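PDB 1Y2M: phenylalanine ammonia-lyase from Rhodosporidium toruloides, which catalyses the non-oxidative deamination of L-phenylalanine and L-tyrosine to trans-cinnamate and p-coumarate, releasing ammonium, and works as a homotetramer built as a dimer of dimers. Local coordinates for the interface of chains A and B and the interface of chains A and C. Sequence-based numbering; all coordinates share one arbitrary frame. Chains: chain A/B/C, Phenylalanine ammonia-lyase.

Contact 1: the interface of chains A and B. Residues chain A 312, 314-315, 345; chain B 399-401, 408.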
loop_
_atom_site.group_PDB
_atom_site.type_symbol
_atom_site.label_atom_id
_atom_site.label_comp_id
_atom_site.label_asym_id
_atom_site.label_seq_id
_atom_site.Cartn_x
_atom_site.Cartn_y
_atom_site.Cartn_z
ATOM N N HIS A 312 -20.740 -14.181 26.138
ATOM C CA HIS A 312 -21.386 -15.436 26.504
ATOM C C HIS A 312 -21.120 -16.537 25.504
ATOM O O HIS A 312 -21.148 -16.290 24.295
ATOM C CB HIS A 312 -22.876 -15.194 26.618
ATOM C CG HIS A 312 -23.631 -16.310 27.232
ATOM N ND1 HIS A 312 -23.843 -17.503 26.577
ATOM C CD2 HIS A 312 -24.246 -16.422 28.435
ATOM C CE1 HIS A 312 -24.536 -18.314 27.359
ATOM N NE2 HIS A 312 -24.802 -17.677 28.483
ATOM N N PHE A 314 -22.799 -18.852 24.197
ATOM C CA PHE A 314 -23.813 -19.113 23.168
ATOM C C PHE A 314 -23.435 -18.348 21.889
ATOM O O PHE A 314 -23.658 -18.842 20.787
ATOM C CB PHE A 314 -25.219 -18.732 23.612
ATOM C CG PHE A 314 -26.242 -19.021 22.579
ATOM C CD1 PHE A 314 -26.692 -20.315 22.372
ATOM C CD2 PHE A 314 -26.747 -18.017 21.797
ATOM C CE1 PHE A 314 -27.662 -20.572 21.401
ATOM C CE2 PHE A 314 -27.679 -18.274 20.857
ATOM C CZ PHE A 314 -28.125 -19.512 20.637
ATOM N N LEU A 315 -22.831 -17.177 22.071
ATOM C CA LEU A 315 -22.550 -16.258 20.973
ATOM C C LEU A 315 -21.270 -16.638 20.243
ATOM O O LEU A 315 -20.871 -15.963 19.296
ATOM C CB LEU A 315 -22.445 -14.840 21.532
ATOM C CG LEU A 315 -23.820 -14.214 21.844
ATOM C CD1 LEU A 315 -23.547 -12.866 22.462
ATOM C CD2 LEU A 315 -24.796 -14.079 20.641
ATOM N N HIS A 345 -25.376 -10.846 32.609
ATOM C CA HIS A 345 -26.498 -11.459 31.869
ATOM C C HIS A 345 -27.355 -12.298 32.805
ATOM O O HIS A 345 -28.588 -12.249 32.730
ATOM C CB HIS A 345 -25.974 -12.309 30.671
ATOM C CG HIS A 345 -26.786 -13.547 30.382
ATOM N ND1 HIS A 345 -26.479 -14.785 30.916
ATOM C CD2 HIS A 345 -27.886 -13.738 29.611
ATOM C CE1 HIS A 345 -27.353 -15.680 30.488
ATOM N NE2 HIS A 345 -28.216 -15.071 29.694
ATOM N N LEU B 399 -29.415 -13.438 18.596
ATOM C CA LEU B 399 -29.512 -14.880 18.431
ATOM C C LEU B 399 -30.259 -15.496 19.603
ATOM O O LEU B 399 -30.160 -15.013 20.739
ATOM C CB LEU B 399 -28.112 -15.459 18.274
ATOM C CG LEU B 399 -27.362 -14.994 17.018
ATOM C CD1 LEU B 399 -26.033 -15.654 16.806
ATOM C CD2 LEU B 399 -28.215 -15.223 15.808
ATOM N N ILE B 400 -31.063 -16.509 19.319
ATOM C CA ILE B 400 -32.049 -17.001 20.282
ATOM C C ILE B 400 -31.645 -18.368 20.796
ATOM O O ILE B 400 -31.479 -19.308 20.007
ATOM C CB ILE B 400 -33.464 -17.061 19.630
ATOM C CG1 ILE B 400 -33.982 -15.633 19.350
ATOM C CG2 ILE B 400 -34.445 -17.786 20.501
ATOM C CD1 ILE B 400 -33.892 -15.237 17.985
ATOM N N ASP B 401 -31.501 -18.472 22.120
ATOM C CA ASP B 401 -31.212 -19.718 22.804
ATOM C C ASP B 401 -32.535 -20.212 23.410
ATOM O O ASP B 401 -32.959 -19.749 24.474
ATOM C CB ASP B 401 -30.160 -19.517 23.913
ATOM C CG ASP B 401 -29.827 -20.806 24.665
ATOM O OD1 ASP B 401 -30.559 -21.822 24.559
ATOM O OD2 ASP B 401 -28.824 -20.801 25.396
ATOM N N HIS B 408 -29.621 -13.253 22.790
ATOM C CA HIS B 408 -28.276 -12.773 23.063
ATOM C C HIS B 408 -27.872 -11.741 22.028
ATOM O O HIS B 408 -28.114 -11.907 20.841
ATOM C CB HIS B 408 -27.283 -13.942 22.998
ATOM C CG HIS B 408 -27.463 -14.975 24.062
ATOM N ND1 HIS B 408 -26.791 -14.921 25.263
ATOM C CD2 HIS B 408 -28.205 -16.113 24.100
ATOM C CE1 HIS B 408 -27.122 -15.962 26.009
ATOM N NE2 HIS B 408 -27.983 -16.703 25.328
#
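B:His408, at the end of strand 406-408, packs its imidazole against A:His312, A:Phe314 and A:Leu315, in a subunit contact of this PAL/histidase-family tetramer. Ring contacts carry most of the patch. The CE1 corner of B:His408 stands over the centre of the A:His312 imidazole, 3.7 Å from its CG, so one ring presents a corner to the other's face. The opposite side of the same imidazole meets A:Phe314: CD2 of B:His408 lies 3.3 Å from CD2 on the rim of the phenyl ring, while CB of A:Phe314 sits above the imidazole face toward its edge.

A:Phe314 also offers a face to strand 399-401. The CB methylene of B:Asp401 rests over the middle of the phenyl ring of A:Phe314, 3.8 Å from the centroid, as a CH-pi contact, and the carboxylate lies nearly parallel to the ring, their planes 15° apart. Farther round the rim, CZ of A:Phe314 comes 3.4 Å from the carbonyl O of B:Ile400, and CE2 touches CB of B:Leu399.

Aliphatic packing comes from A:Leu315, whose CD2 methyl reaches to 3.4 Å from CB of B:His408.

Within chain A, a hydrogen bond steadies one of the rings. With CG turned away from its own backbone nitrogen (chi1 -169°), A:His312 brings ND1 to the amide N of A:Phe314, 2.9 Å away, in a bond close to straight and in the imidazole plane. It should limit rotation of the ring that B:His408 meets, and it engages the first amide of helix 314-318.

Contact 2: the interface of chains A and C. Residues chain A 480, 483-484, 515; chain C 206, 511-512.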
loop_
_atom_site.group_PDB
_atom_site.type_symbol
_atom_site.label_atom_id
_atom_site.label_comp_id
_atom_site.label_asym_id
_atom_site.label_seq_id
_atom_site.Cartn_x
_atom_site.Cartn_y
_atom_site.Cartn_z
ATOM N N GLU A 480 -0.201 5.486 11.706
ATOM C CA GLU A 480 1.147 4.962 11.414
ATOM C C GLU A 480 1.152 3.454 11.277
ATOM O O GLU A 480 1.761 2.889 10.335
ATOM C CB GLU A 480 2.107 5.407 12.507
ATOM C CG GLU A 480 3.502 5.006 12.166
ATOM C CD GLU A 480 4.574 5.715 13.031
ATOM O OE1 GLU A 480 4.264 6.766 13.700
ATOM O OE2 GLU A 480 5.747 5.266 13.042
ATOM N N HIS A 483 -0.185 2.410 7.686
ATOM C CA HIS A 483 0.806 2.530 6.618
ATOM C C HIS A 483 1.853 1.432 6.742
ATOM O O HIS A 483 2.263 0.843 5.763
ATOM C CB HIS A 483 1.461 3.915 6.638
ATOM C CG HIS A 483 2.651 4.027 5.731
ATOM N ND1 HIS A 483 3.927 3.756 6.171
ATOM C CD2 HIS A 483 2.766 4.425 4.439
ATOM C CE1 HIS A 483 4.776 3.954 5.173
ATOM N NE2 HIS A 483 4.095 4.339 4.106
ATOM N N LEU A 484 2.250 1.112 7.967
ATOM C CA LEU A 484 3.271 0.041 8.169
ATOM C C LEU A 484 2.775 -1.297 7.622
ATOM O O LEU A 484 3.550 -2.112 7.121
ATOM C CB LEU A 484 3.562 -0.097 9.657
ATOM C CG LEU A 484 4.628 0.881 10.129
ATOM C CD1 LEU A 484 4.661 1.110 11.653
ATOM C CD2 LEU A 484 5.991 0.402 9.658
ATOM N N GLU A 515 8.754 -2.515 14.205
ATOM C CA GLU A 515 8.320 -1.091 14.355
ATOM C C GLU A 515 6.819 -1.037 14.704
ATOM O O GLU A 515 6.389 -0.305 15.601
ATOM C CB GLU A 515 8.597 -0.275 13.077
ATOM C CG GLU A 515 8.248 1.199 13.281
ATOM C CD GLU A 515 8.839 2.161 12.300
ATOM O OE1 GLU A 515 9.561 1.747 11.354
ATOM O OE2 GLU A 515 8.576 3.398 12.501
ATOM N N ARG C 206 6.558 10.887 18.157
ATOM C CA ARG C 206 5.230 10.530 17.782
ATOM C C ARG C 206 4.171 11.128 18.680
ATOM O O ARG C 206 4.395 11.486 19.861
ATOM C CB ARG C 206 5.069 9.000 17.778
ATOM C CG ARG C 206 6.063 8.246 16.890
ATOM C CD ARG C 206 5.678 6.772 16.786
ATOM N NE ARG C 206 6.420 5.953 15.819
ATOM C CZ ARG C 206 7.471 5.197 16.071
ATOM N NH1 ARG C 206 7.996 5.161 17.278
ATOM N NH2 ARG C 206 7.979 4.460 15.114
ATOM N N ARG C 511 8.419 11.990 8.296
ATOM C CA ARG C 511 9.293 10.990 8.866
ATOM C C ARG C 511 9.553 9.888 7.878
ATOM O O ARG C 511 10.735 9.484 7.725
ATOM C CB ARG C 511 8.746 10.422 10.166
ATOM C CG ARG C 511 8.859 11.383 11.355
ATOM C CD ARG C 511 8.078 10.923 12.565
ATOM N NE ARG C 511 8.345 9.476 12.737
ATOM C CZ ARG C 511 7.424 8.554 12.944
ATOM N NH1 ARG C 511 6.157 8.884 13.100
ATOM N NH2 ARG C 511 7.795 7.279 12.944
ATOM N N ARG C 512 8.514 9.425 7.199
ATOM C CA ARG C 512 8.761 8.343 6.250
ATOM C C ARG C 512 9.616 8.805 5.057
ATOM O O ARG C 512 10.432 8.068 4.572
ATOM C CB ARG C 512 7.461 7.751 5.788
ATOM C CG ARG C 512 6.627 7.116 6.870
ATOM C CD ARG C 512 7.443 6.116 7.671
ATOM N NE ARG C 512 6.647 5.293 8.579
ATOM C CZ ARG C 512 7.059 4.852 9.760
ATOM N NH1 ARG C 512 8.240 5.176 10.262
ATOM N NH2 ARG C 512 6.252 4.043 10.441
HETATM O O HOH W 1 3.814 4.231 8.854
HETATM O O HOH W 2 10.432 5.916 12.564
#
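A:Glu480 receives C:Arg206 and C:Arg511 on one carboxylate, the tight part of this intersubunit salt-bridge cluster. C:Arg511 grips A:Glu480 end-on, NH1 to OE1 and NH2 to OE2, each bond 2.9 Å and nearly straight; a bend at chi3 (45°) turns its guanidinium, and both oxygens are met from above the carboxylate plane. C:Arg206 comes side-on, with NE and NH2 both bonding OE2 of A:Glu480 on its syn side but tilted out of the carboxylate plane; the NE bond is 2.9 Å. Three N-H groups thus meet OE2, and the surrounding guanidinium charge would probably favour an ionised carboxylate. A:Glu515 adds a second carboxylate: its OE2 takes a 2.9 Å bond from NH1 of C:Arg512, the flat groups standing 89° apart. C:Arg206 and C:Arg512 each form salt bridges to both acids.

Water fills in the looser side. Water 1 links ND1 of A:His483, 2.7 Å away, and the carbonyl O of A:Glu480 to NE and NH2 of C:Arg512. Water 2 joins A:Glu515 OE2 to C:Arg511 NH2.

In the fold, the acids project from helices 468-484 and 506-560 of chain A, and C:Arg511 and C:Arg512 are neighbours on the long helix 506-564 of chain C, joined by C:Arg206 from a loop.

Contact 3: the interface of chains A and B. Residues chain A 385, 388-389, 393, 417; chain B 320, 322, 374.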
loop_
_atom_site.group_PDB
_atom_site.type_symbol
_atom_site.label_atom_id
_atom_site.label_comp_id
_atom_site.label_asym_id
_atom_site.label_seq_id
_atom_site.Cartn_x
_atom_site.Cartn_y
_atom_site.Cartn_z
ATOM N N VAL A 385 4.971 -21.984 12.273
ATOM C CA VAL A 385 5.891 -21.820 11.159
ATOM C C VAL A 385 7.284 -21.485 11.711
ATOM O O VAL A 385 8.294 -22.114 11.348
ATOM C CB VAL A 385 5.423 -20.738 10.213
ATOM C CG1 VAL A 385 6.531 -20.442 9.176
ATOM C CG2 VAL A 385 4.103 -21.164 9.555
ATOM N N ILE A 388 9.312 -24.358 13.435
ATOM C CA ILE A 388 10.054 -25.231 12.536
ATOM C C ILE A 388 11.276 -24.520 11.964
ATOM O O ILE A 388 12.371 -25.071 11.915
ATOM C CB ILE A 388 9.139 -25.760 11.405
ATOM C CG1 ILE A 388 8.101 -26.701 12.035
ATOM C CG2 ILE A 388 9.982 -26.413 10.292
ATOM C CD1 ILE A 388 7.035 -27.144 11.101
ATOM N N GLU A 389 11.100 -23.276 11.541
ATOM C CA GLU A 389 12.169 -22.572 10.873
ATOM C C GLU A 389 13.374 -22.313 11.816
ATOM O O GLU A 389 14.552 -22.444 11.432
ATOM C CB GLU A 389 11.626 -21.245 10.358
ATOM C CG GLU A 389 12.643 -20.422 9.556
ATOM C CD GLU A 389 12.956 -21.012 8.216
ATOM O OE1 GLU A 389 12.394 -22.106 7.882
ATOM O OE2 GLU A 389 13.726 -20.343 7.469
ATOM N N SER A 393 15.201 -26.702 11.344
ATOM C CA SER A 393 15.531 -26.500 9.923
ATOM C C SER A 393 17.015 -26.270 9.665
ATOM O O SER A 393 17.716 -25.554 10.419
ATOM C CB SER A 393 14.732 -25.331 9.355
ATOM O OG SER A 393 13.348 -25.648 9.408
ATOM N N ALA A 417 9.076 -18.464 4.354
ATOM C CA ALA A 417 8.309 -18.890 5.544
ATOM C C ALA A 417 8.367 -17.804 6.627
ATOM O O ALA A 417 7.359 -17.484 7.254
ATOM C CB ALA A 417 8.772 -20.250 6.081
ATOM N N ARG B 320 14.148 -29.469 6.032
ATOM C CA ARG B 320 13.393 -28.251 6.354
ATOM C C ARG B 320 11.896 -28.557 6.293
ATOM O O ARG B 320 11.200 -28.258 5.312
ATOM C CB ARG B 320 13.788 -27.067 5.442
ATOM C CG ARG B 320 13.053 -25.755 5.798
ATOM C CD ARG B 320 13.742 -24.618 5.112
ATOM N NE ARG B 320 13.242 -23.247 5.368
ATOM C CZ ARG B 320 12.788 -22.414 4.463
ATOM N NH1 ARG B 320 12.522 -22.810 3.218
ATOM N NH2 ARG B 320 12.530 -21.162 4.831
ATOM N N HIS B 322 8.764 -28.016 6.754
ATOM C CA HIS B 322 7.538 -27.275 6.737
ATOM C C HIS B 322 6.562 -28.105 5.924
ATOM O O HIS B 322 6.831 -28.444 4.760
ATOM C CB HIS B 322 7.723 -25.951 6.033
ATOM C CG HIS B 322 8.496 -24.952 6.804
ATOM N ND1 HIS B 322 7.998 -24.341 7.934
ATOM C CD2 HIS B 322 9.716 -24.418 6.584
ATOM C CE1 HIS B 322 8.897 -23.492 8.390
ATOM N NE2 HIS B 322 9.957 -23.526 7.599
ATOM N N PRO B 374 4.800 -21.505 1.871
ATOM C CA PRO B 374 4.122 -20.655 2.844
ATOM C C PRO B 374 2.747 -20.192 2.454
ATOM O O PRO B 374 1.810 -20.209 3.267
ATOM C CB PRO B 374 5.100 -19.501 3.037
ATOM C CG PRO B 374 6.418 -20.112 2.834
ATOM C CD PRO B 374 6.152 -21.011 1.603
#
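Helix 368-391 of chain A runs its last turns, A:Val385 to A:Glu389, against a loop of chain B carrying B:Arg320 and B:His322, while A:Ala417 near the start of helix 416-443 faces B:Pro374 in helix 368-391 of chain B. A:Glu389 is the polar centre. Its chain leaves the helix anti to the backbone N (chi1 -177°) and then bends at chi2 (71°), which swings the carboxylate round to both basic residues. B:Arg320 holds A:Glu389 side-on: NE bonds OE1 at 2.9 Å on its syn lone pair, somewhat tilted from the guanidinium plane, and NH2 bonds OE2 at 3.0 Å, the planes crossing at 60°. From the anti side, tilted out of the carboxylate plane, B:His322 NE2 gives OE1 of A:Glu389 a 2.8 Å bond that is almost straight and lies in the imidazole plane. The guanidinium, and the imidazole if protonated, would probably favour a charged carboxylate.

The CG2 methyl of A:Ile388 lies over one face of B:His322, toward the rim, 3.8 Å from the ring centroid, and CE1 of B:His322 points edge-on at the carbonyl O of A:Val385, 3.3 Å away. CB of A:Ala417 touches NE2 of B:His322 at 3.8 Å. A:Ser393 OG bonds the carbonyl O of A:Ile388 at 2.8 Å from above the carbonyl plane, which may steady the end of the helix. The site joins two subunits of the homotetramer by clasping one helix end with a neighbouring loop.

Contacts 1 and 3 belong to the same two-fold A-B interface, with centres about 40 Å apart, so the pair is joined at well-separated points, by ring packing at one and a buttressed salt bridge at the other. Contact 2 lies on the A-C interface, about 41 Å from contact 1 and 29 Å from contact 3. The stretch between 3-10 helix 308-311 and helix 323-336, which includes helix 314-318, serves contacts 1 and 3 from opposite chains: A:His312, A:Phe314 and A:Leu315 in one, B:Arg320 and B:His322 in the other. Chain A thus meets two different neighbours through separate surfaces, consistent with the dimer-of-dimers tetramer.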